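Long-range contact in dehalogenase (Rhodospirillaceae, PDB 6A41), which probably acts as a dehalogenating oxidoreductase of the short-chain dehydrogenase/reductase family: residues Asp5-Gly18 with His74-Tyr86. Residues are numbered along the deposited sequence; the frame is centred on the assembly and turned at random.
Sequences DRVILITNVEKFAG and HGHIDALVNNDAY
In the parallel sheet of this Rossmann fold, strands 7-10 and 79-83 adjoin as first and fourth strands, at the switch point of the topology, and the ladder from Leu9 N to Ala79 O, Leu9 O to Val81 N and Thr11 N to Val81 O joins them. At its start Asp78 OD2 takes the N-H of Val7 through its anti lone pair (2.9 Å, 171°), while OD1 forms a salt bridge with Arg126. Leu9 CD2 packs on Leu80 CD1 at 3.9 Å, the two side chains side by side and pointing the same way. Farther along, Asn83 swings its amide into the loop of 11-17, CG anti to the backbone N (chi1 174°). There Asn83 ND2 donates to Thr11 O (3.1 Å) and Lys15 O (2.9 Å), both close to the amide plane, and Asn83 OD1 accepts from Ala17 N (2.9 Å), which fixes the amide's rotation. With an alanine here, Thr11 O, Lys15 O and Ala17 N would probably lose these mates and the turn before helix 18-27 could shift. Thr11 OG1 receives Asn83 N (2.9 Å), and one water joins that hydroxyl to Asn82 ND2. Asn82 to Ala85 look like a variant of the Asn-Asn-Ala-Gly motif of short-chain dehydrogenases, here steadying the turn into the first helix.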
ATOM      1  N   ASP A   5      28.064   6.177  20.258  1.00 19.03           N
ATOM      2  CA  ASP A   5      28.067   7.633  20.451  1.00 21.82           C
ATOM      3  C   ASP A   5      26.726   8.224  19.948  1.00 22.23           C
ATOM      4  O   ASP A   5      26.746   9.299  19.365  1.00 25.18           O
ATOM      5  CB  ASP A   5      29.250   8.275  19.687  1.00 23.02           C
ATOM      6  CG  ASP A   5      30.651   7.848  20.289  1.00 24.33           C
ATOM      7  OD1 ASP A   5      30.796   7.652  21.487  1.00 25.52           O
ATOM      8  OD2 ASP A   5      31.579   7.639  19.508  1.00 30.43           O
ATOM      9  N   ARG A   6      25.617   7.449  19.941  1.00 18.51           N
ATOM     10  CA  ARG A   6      24.327   8.065  19.580  1.00 17.52           C
ATOM     11  C   ARG A   6      23.518   8.207  20.850  1.00 15.29           C
ATOM     12  O   ARG A   6      23.426   7.231  21.594  1.00 13.46           O
ATOM     13  CB  ARG A   6      23.550   7.224  18.538  1.00 18.67           C
ATOM     14  CG  ARG A   6      24.219   7.105  17.169  1.00 22.23           C
ATOM     15  CD  ARG A   6      24.257   8.475  16.471  1.00 25.96           C
ATOM     16  NE  ARG A   6      25.115   8.421  15.278  1.00 29.72           N
ATOM     17  CZ  ARG A   6      26.370   8.861  15.206  1.00 31.68           C
ATOM     18  NH1 ARG A   6      26.994   9.384  16.253  1.00 33.23           N
ATOM     19  NH2 ARG A   6      27.036   8.734  14.067  1.00 33.80           N
ATOM     20  N   VAL A   7      22.914   9.361  21.050  1.00 12.99           N
ATOM     21  CA  VAL A   7      22.036   9.637  22.189  1.00 12.89           C
ATOM     22  C   VAL A   7      20.598   9.364  21.718  1.00 12.79           C
ATOM     23  O   VAL A   7      20.112  10.066  20.755  1.00 13.26           O
ATOM     24  CB  VAL A   7      22.158  11.138  22.675  1.00 13.10           C
ATOM     25  CG1 VAL A   7      21.188  11.411  23.807  1.00 13.23           C
ATOM     26  CG2 VAL A   7      23.606  11.413  23.078  1.00 13.57           C
ATOM     27  N   ILE A   8      19.965   8.362  22.352  1.00 11.46           N
ATOM     28  CA  ILE A   8      18.628   7.927  21.982  1.00 12.87           C
ATOM     29  C   ILE A   8      17.683   8.229  23.143  1.00 11.53           C
ATOM     30  O   ILE A   8      17.911   7.728  24.235  1.00 11.70           O
ATOM     31  CB  ILE A   8      18.641   6.452  21.676  1.00 14.10           C
ATOM     32  CG1 ILE A   8      19.586   6.305  20.489  1.00 17.29           C
ATOM     33  CG2 ILE A   8      17.263   5.957  21.291  1.00 14.55           C
ATOM     34  CD1 ILE A   8      19.695   4.981  19.957  1.00 20.52           C
ATOM     35  N   LEU A   9      16.614   8.972  22.907  1.00 10.71           N
ATOM     36  CA  LEU A   9      15.631   9.198  23.952  1.00  9.83           C
ATOM     37  C   LEU A   9      14.447   8.292  23.681  1.00  9.40           C
ATOM     38  O   LEU A   9      13.860   8.361  22.594  1.00  9.42           O
ATOM     39  CB  LEU A   9      15.174  10.667  23.774  1.00  9.96           C
ATOM     40  CG  LEU A   9      13.984  11.033  24.598  1.00 10.12           C
ATOM     41  CD1 LEU A   9      14.296  10.755  26.059  1.00 10.35           C
ATOM     42  CD2 LEU A   9      13.626  12.531  24.298  1.00 10.54           C
ATOM     43  N   ILE A  10      14.052   7.450  24.613  1.00  9.04           N
ATOM     44  CA  ILE A  10      12.957   6.555  24.436  1.00  9.17           C
ATOM     45  C   ILE A  10      11.842   7.023  25.429  1.00  9.27           C
ATOM     46  O   ILE A  10      12.099   7.235  26.612  1.00  8.99           O
ATOM     47  CB  ILE A  10      13.315   5.131  24.803  1.00  9.67           C
ATOM     48  CG1 ILE A  10      14.569   4.612  24.018  1.00  9.46           C
ATOM     49  CG2 ILE A  10      12.118   4.174  24.555  1.00  9.76           C
ATOM     50  CD1 ILE A  10      15.139   3.289  24.501  1.00  9.87           C
ATOM     51  N   THR A  11      10.652   7.249  24.946  1.00  8.98           N
ATOM     52  CA  THR A  11       9.548   7.628  25.780  1.00  9.91           C
ATOM     53  C   THR A  11       8.790   6.421  26.332  1.00  9.92           C
ATOM     54  O   THR A  11       8.867   5.303  25.853  1.00  9.88           O
ATOM     55  CB  THR A  11       8.537   8.525  25.044  1.00 11.20           C
ATOM     56  OG1 THR A  11       7.956   7.817  23.931  1.00 10.05           O
ATOM     57  CG2 THR A  11       9.249   9.732  24.498  1.00 12.37           C
ATOM     58  N   ASN A  12       8.014   6.682  27.368  1.00 10.50           N
ATOM     59  CA  ASN A  12       7.149   5.685  28.016  1.00 10.57           C
ATOM     60  C   ASN A  12       7.824   4.342  28.127  1.00 10.79           C
ATOM     61  O   ASN A  12       7.252   3.268  27.779  1.00 11.10           O
ATOM     62  CB  ASN A  12       5.833   5.658  27.270  1.00 11.54           C
ATOM     63  CG  ASN A  12       5.164   7.010  27.138  1.00 12.25           C
ATOM     64  OD1 ASN A  12       4.800   7.642  28.149  1.00 12.78           O
ATOM     65  ND2 ASN A  12       5.072   7.513  25.943  1.00 12.71           N
ATOM     66  N   VAL A  13       9.046   4.348  28.653  1.00 10.56           N
ATOM     67  CA  VAL A  13       9.904   3.191  28.521  1.00 10.88           C
ATOM     68  C   VAL A  13       9.429   1.928  29.235  1.00 12.02           C
ATOM     69  O   VAL A  13       9.860   0.793  28.876  1.00 12.19           O
ATOM     70  CB  VAL A  13      11.346   3.502  28.973  1.00 11.05           C
ATOM     71  CG1 VAL A  13      11.522   3.451  30.470  1.00 11.16           C
ATOM     72  CG2 VAL A  13      12.363   2.634  28.291  1.00 11.21           C
ATOM     73  N   GLU A  14       8.548   2.094  30.203  1.00 12.72           N
ATOM     74  CA  GLU A  14       7.929   0.980  30.840  1.00 14.71           C
ATOM     75  C   GLU A  14       6.848   0.347  30.047  1.00 15.25           C
ATOM     76  O   GLU A  14       6.422  -0.704  30.436  1.00 15.29           O
ATOM     77  CB  GLU A  14       7.411   1.322  32.304  1.00 16.12           C
ATOM     78  CG  GLU A  14       8.517   1.672  33.237  1.00 16.66           C
ATOM     79  CD  GLU A  14       9.489   0.527  33.397  1.00 20.86           C
ATOM     80  OE1 GLU A  14       9.080  -0.603  33.782  1.00 20.94           O
ATOM     81  OE2 GLU A  14      10.700   0.722  33.160  1.00 23.42           O
ATOM     82  N   LYS A  15       6.433   0.897  28.927  1.00 14.33           N
ATOM     83  CA  LYS A  15       5.407   0.284  28.084  1.00 15.49           C
ATOM     84  C   LYS A  15       6.029  -0.265  26.825  1.00 13.53           C
ATOM     85  O   LYS A  15       7.129   0.135  26.425  1.00 12.11           O
ATOM     86  CB  LYS A  15       4.425   1.352  27.616  1.00 18.16           C
ATOM     87  CG  LYS A  15       3.527   1.797  28.759  1.00 22.65           C
ATOM     88  CD  LYS A  15       2.728   2.989  28.338  1.00 25.93           C
ATOM     89  CE  LYS A  15       1.329   2.670  27.930  1.00 30.99           C
ATOM     90  NZ  LYS A  15       0.482   1.993  28.936  1.00 34.41           N
ATOM     91  N   PHE A  16       5.253  -1.110  26.196  1.00 13.27           N
ATOM     92  CA  PHE A  16       5.393  -1.497  24.759  1.00 11.52           C
ATOM     93  C   PHE A  16       6.858  -1.845  24.402  1.00 11.25           C
ATOM     94  O   PHE A  16       7.373  -2.821  24.939  1.00 10.85           O
ATOM     95  CB  PHE A  16       4.842  -0.294  23.910  1.00 11.90           C
ATOM     96  CG  PHE A  16       4.467  -0.622  22.456  1.00 11.67           C
ATOM     97  CD1 PHE A  16       4.325  -1.954  21.985  1.00 12.29           C
ATOM     98  CD2 PHE A  16       4.183   0.400  21.608  1.00 12.22           C
ATOM     99  CE1 PHE A  16       3.994  -2.216  20.681  1.00 12.14           C
ATOM    100  CE2 PHE A  16       3.775   0.156  20.324  1.00 12.13           C
ATOM    101  CZ  PHE A  16       3.659  -1.122  19.859  1.00 12.50           C
ATOM    102  N   ALA A  17       7.548  -1.076  23.560  1.00  9.49           N
ATOM    103  CA  ALA A  17       8.845  -1.492  23.062  1.00  9.44           C
ATOM    104  C   ALA A  17      10.009  -0.933  23.889  1.00  9.70           C
ATOM    105  O   ALA A  17      11.198  -1.070  23.522  1.00  9.69           O
ATOM    106  CB  ALA A  17       9.022  -1.029  21.646  1.00  9.21           C
ATOM    107  N   GLY A  18       9.712  -0.309  25.027  1.00 10.47           N
ATOM    108  CA  GLY A  18      10.793   0.395  25.797  1.00 10.53           C
ATOM    109  C   GLY A  18      11.978  -0.461  26.249  1.00 11.20           C
ATOM    110  O   GLY A  18      13.166  -0.064  26.131  1.00 10.58           O
ATOM    111  N   HIS A  74      23.374  15.716  27.589  1.00 21.02           N
ATOM    112  CA  HIS A  74      24.521  15.674  26.673  1.00 23.01           C
ATOM    113  C   HIS A  74      24.608  16.766  25.690  1.00 21.94           C
ATOM    114  O   HIS A  74      25.634  16.914  24.983  1.00 25.02           O
ATOM    115  CB  HIS A  74      24.575  14.330  25.886  1.00 24.24           C
ATOM    116  CG  HIS A  74      24.732  13.201  26.792  1.00 25.61           C
ATOM    117  ND1 HIS A  74      25.889  13.036  27.547  1.00 28.19           N
ATOM    118  CD2 HIS A  74      23.837  12.304  27.265  1.00 26.72           C
ATOM    119  CE1 HIS A  74      25.723  12.023  28.384  1.00 24.13           C
ATOM    120  NE2 HIS A  74      24.494  11.555  28.221  1.00 26.94           N
ATOM    121  N   GLY A  75      23.585  17.586  25.662  1.00 18.92           N
ATOM    122  CA  GLY A  75      23.593  18.735  24.727  1.00 18.44           C
ATOM    123  C   GLY A  75      22.766  18.432  23.526  1.00 16.86           C
ATOM    124  O   GLY A  75      22.514  19.332  22.752  1.00 16.03           O
ATOM    125  N   HIS A  76      22.456  17.149  23.222  1.00 14.88           N
ATOM    126  CA  HIS A  76      21.709  16.854  22.006  1.00 14.21           C
ATOM    127  C   HIS A  76      21.037  15.547  22.126  1.00 13.27           C
ATOM    128  O   HIS A  76      21.369  14.812  22.973  1.00 12.68           O
ATOM    129  CB  HIS A  76      22.660  16.827  20.772  1.00 14.98           C
ATOM    130  CG  HIS A  76      23.619  15.698  20.745  1.00 15.32           C
ATOM    131  ND1 HIS A  76      24.749  15.671  21.516  1.00 15.85           N
ATOM    132  CD2 HIS A  76      23.551  14.472  20.143  1.00 16.58           C
ATOM    133  CE1 HIS A  76      25.399  14.536  21.334  1.00 16.51           C
ATOM    134  NE2 HIS A  76      24.682  13.778  20.525  1.00 17.38           N
ATOM    135  N   ILE A  77      20.131  15.303  21.197  1.00 13.23           N
ATOM    136  CA  ILE A  77      19.446  14.003  21.000  1.00 13.37           C
ATOM    137  C   ILE A  77      19.605  13.551  19.528  1.00 12.84           C
ATOM    138  O   ILE A  77      19.209  14.285  18.615  1.00 14.63           O
ATOM    139  CB  ILE A  77      17.939  14.073  21.376  1.00 13.39           C
ATOM    140  CG1 ILE A  77      17.789  14.381  22.883  1.00 14.69           C
ATOM    141  CG2 ILE A  77      17.206  12.791  21.024  1.00 13.89           C
ATOM    142  CD1 ILE A  77      16.397  14.946  23.215  1.00 15.32           C
ATOM    143  N   ASP A  78      20.174  12.378  19.299  1.00 12.16           N
ATOM    144  CA  ASP A  78      20.339  11.896  17.936  1.00 12.35           C
ATOM    145  C   ASP A  78      19.073  11.220  17.424  1.00 12.37           C
ATOM    146  O   ASP A  78      18.818  11.216  16.189  1.00 13.49           O
ATOM    147  CB  ASP A  78      21.476  10.902  17.847  1.00 13.21           C
ATOM    148  CG  ASP A  78      22.831  11.571  18.018  1.00 15.12           C
ATOM    149  OD1 ASP A  78      23.146  12.493  17.214  1.00 15.10           O
ATOM    150  OD2 ASP A  78      23.530  11.286  18.997  1.00 16.45           O
ATOM    151  N   ALA A  79      18.340  10.503  18.301  1.00 11.43           N
ATOM    152  CA  ALA A  79      17.125   9.842  17.918  1.00 11.37           C
ATOM    153  C   ALA A  79      16.047   9.914  18.979  1.00 11.32           C
ATOM    154  O   ALA A  79      16.356   9.761  20.221  1.00 12.06           O
ATOM    155  CB  ALA A  79      17.414   8.348  17.689  1.00 11.55           C
ATOM    156  N   LEU A  80      14.840  10.213  18.545  1.00 10.07           N
ATOM    157  CA  LEU A  80      13.658  10.133  19.381  1.00  9.89           C
ATOM    158  C   LEU A  80      12.904   8.860  19.057  1.00  9.41           C
ATOM    159  O   LEU A  80      12.431   8.694  17.893  1.00  9.46           O
ATOM    160  CB  LEU A  80      12.765  11.328  19.235  1.00  9.64           C
ATOM    161  CG  LEU A  80      11.329  11.330  19.804  1.00  9.37           C
ATOM    162  CD1 LEU A  80      11.464  11.218  21.336  1.00  9.70           C
ATOM    163  CD2 LEU A  80      10.567  12.569  19.420  1.00  9.18           C
ATOM    164  N   VAL A  81      12.677   8.020  20.042  1.00  8.91           N
ATOM    165  CA  VAL A  81      11.825   6.876  19.837  1.00  8.71           C
ATOM    166  C   VAL A  81      10.510   7.150  20.529  1.00  9.39           C
ATOM    167  O   VAL A  81      10.455   7.182  21.817  1.00  8.30           O
ATOM    168  CB  VAL A  81      12.491   5.600  20.404  1.00  9.30           C
ATOM    169  CG1 VAL A  81      11.560   4.433  20.309  1.00  9.29           C
ATOM    170  CG2 VAL A  81      13.803   5.308  19.717  1.00  9.51           C
ATOM    171  N   ASN A  82       9.482   7.457  19.760  1.00  9.21           N
ATOM    172  CA  ASN A  82       8.184   7.795  20.328  1.00  9.86           C
ATOM    173  C   ASN A  82       7.471   6.431  20.552  1.00  9.79           C
ATOM    174  O   ASN A  82       6.920   5.907  19.632  1.00  9.17           O
ATOM    175  CB  ASN A  82       7.366   8.616  19.387  1.00 10.42           C
ATOM    176  CG  ASN A  82       7.657  10.122  19.414  1.00 12.28           C
ATOM    177  OD1 ASN A  82       7.785  10.728  18.351  1.00 15.88           O
ATOM    178  ND2 ASN A  82       7.545  10.703  20.528  1.00 11.63           N
ATOM    179  N   ASN A  83       7.527   5.907  21.763  1.00 10.11           N
ATOM    180  CA  ASN A  83       7.019   4.641  22.184  1.00 10.77           C
ATOM    181  C   ASN A  83       5.680   4.885  22.903  1.00 12.57           C
ATOM    182  O   ASN A  83       5.618   5.247  24.034  1.00 12.75           O
ATOM    183  CB  ASN A  83       8.067   3.977  23.042  1.00 10.63           C
ATOM    184  CG  ASN A  83       7.593   2.691  23.659  1.00 10.38           C
ATOM    185  OD1 ASN A  83       7.213   1.732  22.945  1.00 10.02           O
ATOM    186  ND2 ASN A  83       7.635   2.620  24.961  1.00  9.93           N
ATOM    187  N   ASP A  84       4.608   4.809  22.132  1.00 13.64           N
ATOM    188  CA  ASP A  84       3.278   5.235  22.529  1.00 15.29           C
ATOM    189  C   ASP A  84       2.330   4.036  22.485  1.00 14.18           C
ATOM    190  O   ASP A  84       2.348   3.250  21.526  1.00 13.34           O
ATOM    191  CB  ASP A  84       2.792   6.379  21.600  1.00 17.41           C
ATOM    192  CG  ASP A  84       3.847   7.470  21.496  1.00 19.96           C
ATOM    193  OD1 ASP A  84       4.075   8.153  22.500  1.00 22.75           O
ATOM    194  OD2 ASP A  84       4.500   7.559  20.421  1.00 21.65           O
ATOM    195  N   ALA A  85       1.545   3.890  23.560  1.00 13.64           N
ATOM    196  CA  ALA A  85       0.626   2.778  23.716  1.00 13.50           C
ATOM    197  C   ALA A  85      -0.557   3.110  24.613  1.00 14.19           C
ATOM    198  O   ALA A  85      -0.344   3.558  25.700  1.00 14.56           O
ATOM    199  CB  ALA A  85       1.303   1.576  24.235  1.00 13.18           C
ATOM    200  N   TYR A  86      -1.753   2.965  24.036  1.00 13.78           N
ATOM    201  CA  TYR A  86      -3.052   3.036  24.706  1.00 14.38           C
ATOM    202  C   TYR A  86      -3.749   1.662  24.522  1.00 13.35           C
ATOM    203  O   TYR A  86      -3.493   1.002  23.490  1.00 13.81           O
ATOM    204  CB  TYR A  86      -3.907   4.184  24.064  1.00 15.39           C
ATOM    205  CG  TYR A  86      -5.256   4.434  24.699  1.00 15.34           C
ATOM    206  CD1 TYR A  86      -5.412   5.214  25.844  1.00 17.61           C
ATOM    207  CD2 TYR A  86      -6.387   3.785  24.210  1.00 17.38           C
ATOM    208  CE1 TYR A  86      -6.667   5.384  26.476  1.00 17.96           C
ATOM    209  CE2 TYR A  86      -7.657   3.964  24.786  1.00 17.09           C
ATOM    210  CZ  TYR A  86      -7.782   4.778  25.895  1.00 18.17           C
ATOM    211  OH  TYR A  86      -9.032   4.882  26.417  1.00 18.37           O
TER
HETATM  212  O   HOH W   1       6.153   9.491  22.697  1.00 14.52           O
HETATM  213  O   HOH W   2       4.869  10.323  25.034  1.00 29.15           O